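Local atomic coordinates of envelope glycoprotein E (Human herpesvirus 1, PDB entry 2GIY), a protein that forms with gI a heterodimer that binds the Fc part of host IgG and is required for cell-to-cell spread of the virus in epithelial cells. Residues 64-69 with 174-179. Residues are numbered along the deposited sequence; the frame is centred on the assembly and turned at random.
Sequences RIYESC and VVEQPL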
loop_
_atom_site.group_PDB
_atom_site.type_symbol
_atom_site.label_atom_id
_atom_site.label_comp_id
_atom_site.label_asym_id
_atom_site.label_seq_id
_atom_site.Cartn_x
_atom_site.Cartn_y
_atom_site.Cartn_z
ATOM N N ARG A 64 3.732 8.319 17.231
ATOM C CA ARG A 64 2.861 8.857 16.204
ATOM C C ARG A 64 3.658 9.184 14.952
ATOM O O ARG A 64 4.631 9.933 15.004
ATOM C CB ARG A 64 2.140 10.097 16.728
ATOM C CG ARG A 64 1.342 9.797 17.981
ATOM C CD ARG A 64 0.303 10.848 18.276
ATOM N NE ARG A 64 -0.457 10.496 19.472
ATOM C CZ ARG A 64 -1.563 11.118 19.866
ATOM N NH1 ARG A 64 -2.043 12.129 19.156
ATOM N NH2 ARG A 64 -2.185 10.729 20.972
ATOM N N ILE A 65 3.246 8.596 13.833
ATOM C CA ILE A 65 3.908 8.811 12.554
ATOM C C ILE A 65 3.131 9.865 11.768
ATOM O O ILE A 65 1.955 9.671 11.464
ATOM C CB ILE A 65 3.964 7.486 11.729
ATOM C CG1 ILE A 65 4.773 6.430 12.491
ATOM C CG2 ILE A 65 4.591 7.742 10.360
ATOM C CD1 ILE A 65 4.664 5.021 11.920
ATOM N N TYR A 66 3.780 10.988 11.469
ATOM C CA TYR A 66 3.146 12.058 10.708
ATOM C C TYR A 66 3.341 11.734 9.221
ATOM O O TYR A 66 4.325 12.147 8.614
ATOM C CB TYR A 66 3.805 13.407 11.032
ATOM C CG TYR A 66 3.531 13.971 12.423
ATOM C CD1 TYR A 66 2.831 13.241 13.387
ATOM C CD2 TYR A 66 3.990 15.242 12.769
ATOM C CE1 TYR A 66 2.595 13.775 14.672
ATOM C CE2 TYR A 66 3.762 15.779 14.038
ATOM C CZ TYR A 66 3.070 15.047 14.980
ATOM O OH TYR A 66 2.861 15.596 16.228
ATOM N N GLU A 67 2.395 11.006 8.633
ATOM C CA GLU A 67 2.515 10.608 7.232
ATOM C C GLU A 67 2.817 11.722 6.230
ATOM O O GLU A 67 3.717 11.578 5.402
ATOM C CB GLU A 67 1.261 9.847 6.788
ATOM C CG GLU A 67 1.295 9.426 5.322
ATOM C CD GLU A 67 0.166 8.482 4.964
ATOM O OE1 GLU A 67 -0.971 8.724 5.410
ATOM O OE2 GLU A 67 0.416 7.502 4.229
ATOM N N SER A 68 2.074 12.823 6.292
ATOM C CA SER A 68 2.292 13.927 5.359
ATOM C C SER A 68 3.704 14.483 5.481
ATOM O O SER A 68 4.291 14.926 4.494
ATOM C CB SER A 68 1.282 15.049 5.605
ATOM O OG SER A 68 1.453 15.614 6.893
ATOM N N CYS A 69 4.240 14.458 6.698
ATOM C CA CYS A 69 5.584 14.959 6.955
ATOM C C CYS A 69 6.686 14.162 6.262
ATOM O O CYS A 69 7.741 14.707 5.938
ATOM C CB CYS A 69 5.853 14.975 8.455
ATOM S SG CYS A 69 5.168 16.432 9.301
ATOM N N VAL A 174 1.009 4.622 15.848
ATOM C CA VAL A 174 -0.209 5.041 15.170
ATOM C C VAL A 174 0.124 6.001 14.037
ATOM O O VAL A 174 0.926 6.923 14.201
ATOM C CB VAL A 174 -1.189 5.730 16.144
ATOM C CG1 VAL A 174 -1.597 4.756 17.244
ATOM C CG2 VAL A 174 -0.546 6.963 16.742
ATOM N N VAL A 175 -0.491 5.778 12.881
ATOM C CA VAL A 175 -0.250 6.635 11.733
ATOM C C VAL A 175 -1.231 7.799 11.742
ATOM O O VAL A 175 -2.441 7.597 11.645
ATOM C CB VAL A 175 -0.406 5.851 10.401
ATOM C CG1 VAL A 175 -0.061 6.750 9.221
ATOM C CG2 VAL A 175 0.489 4.619 10.413
ATOM N N GLU A 176 -0.704 9.014 11.885
ATOM C CA GLU A 176 -1.529 10.216 11.879
ATOM C C GLU A 176 -1.674 10.630 10.421
ATOM O O GLU A 176 -0.709 11.049 9.780
ATOM C CB GLU A 176 -0.864 11.338 12.681
ATOM C CG GLU A 176 -0.804 11.089 14.181
ATOM C CD GLU A 176 -2.175 10.849 14.790
ATOM O OE1 GLU A 176 -3.111 11.617 14.478
ATOM O OE2 GLU A 176 -2.315 9.896 15.586
ATOM N N GLN A 177 -2.888 10.513 9.904
ATOM C CA GLN A 177 -3.148 10.829 8.510
ATOM C C GLN A 177 -4.196 11.914 8.315
ATOM O O GLN A 177 -5.036 12.150 9.184
ATOM C CB GLN A 177 -3.595 9.548 7.799
ATOM C CG GLN A 177 -4.822 8.908 8.442
ATOM C CD GLN A 177 -4.751 7.390 8.491
ATOM O OE1 GLN A 177 -4.614 6.726 7.465
ATOM N NE2 GLN A 177 -4.854 6.834 9.694
ATOM N N PRO A 178 -4.147 12.609 7.167
ATOM C CA PRO A 178 -5.141 13.656 6.927
ATOM C C PRO A 178 -6.483 12.952 6.750
ATOM O O PRO A 178 -6.526 11.722 6.701
ATOM C CB PRO A 178 -4.639 14.315 5.644
ATOM C CG PRO A 178 -3.972 13.184 4.927
ATOM C CD PRO A 178 -3.212 12.496 6.034
ATOM N N LEU A 179 -7.572 13.709 6.673
ATOM C CA LEU A 179 -8.883 13.094 6.504
ATOM C C LEU A 179 -8.899 12.279 5.216
ATOM O O LEU A 179 -8.208 12.619 4.256
ATOM C CB LEU A 179 -9.980 14.159 6.457
ATOM C CG LEU A 179 -10.217 14.944 7.750
ATOM C CD1 LEU A 179 -9.066 15.912 7.996
ATOM C CD2 LEU A 179 -11.532 15.696 7.638
HETATM O O HOH W 1 -0.235 13.229 8.096
#
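Glu176 O takes two donors just where the parallel pairing of strands 63-66 and 173-176 gives out: a weak bond from Glu67 N at 3.3 Å and a water at 2.8 Å, itself bonded by Ser68 N. The backbone at Glu67 and Ser68, just past the strand, is thus tied to Glu176, partly through solvent. Before that the ladder is regular: Ile65 bonds strand 173-176 through both N and O, to the residues flanking its partner Val175. Its N gives a nearly straight bond to Val174 O (2.9 Å, 172°), and its O receives Glu176 N at 2.8 Å.

On one face of the ribbon Arg64 and Val174 run side by side, Arg64 CG against Val174 CG2 at 3.6 Å. The bend at chi2 (-57°) turns Glu176 CD aside, and OE2 lies near Arg64 CD. Glu176 OE2 lies 4.2 Å from Arg64 NH1, well out of the guanidinium plane, so the attraction is one of charge without an N-H aimed at it. On this face, too, the Tyr66 hydroxyl bonds Asp83.

The other face carries Ile65 and Val175, loosely paired and both packed on Trp159 and His161 of strand 155-165; this small three-stranded parallel sheet, with 87-88 at its far edge, thereby leans on the main sheet of this Ig V-like C-terminal domain of the gE ectodomain. Glu67 OE1 lies 3.6 Å from Gln177 CB. Glu67 OE2 bonds Trp159, while OE1 makes a salt bridge to Arg14 of the second subunit; these two partners should favour the ionised carboxylate and join the strand pair to the second copy of gE in the assembly.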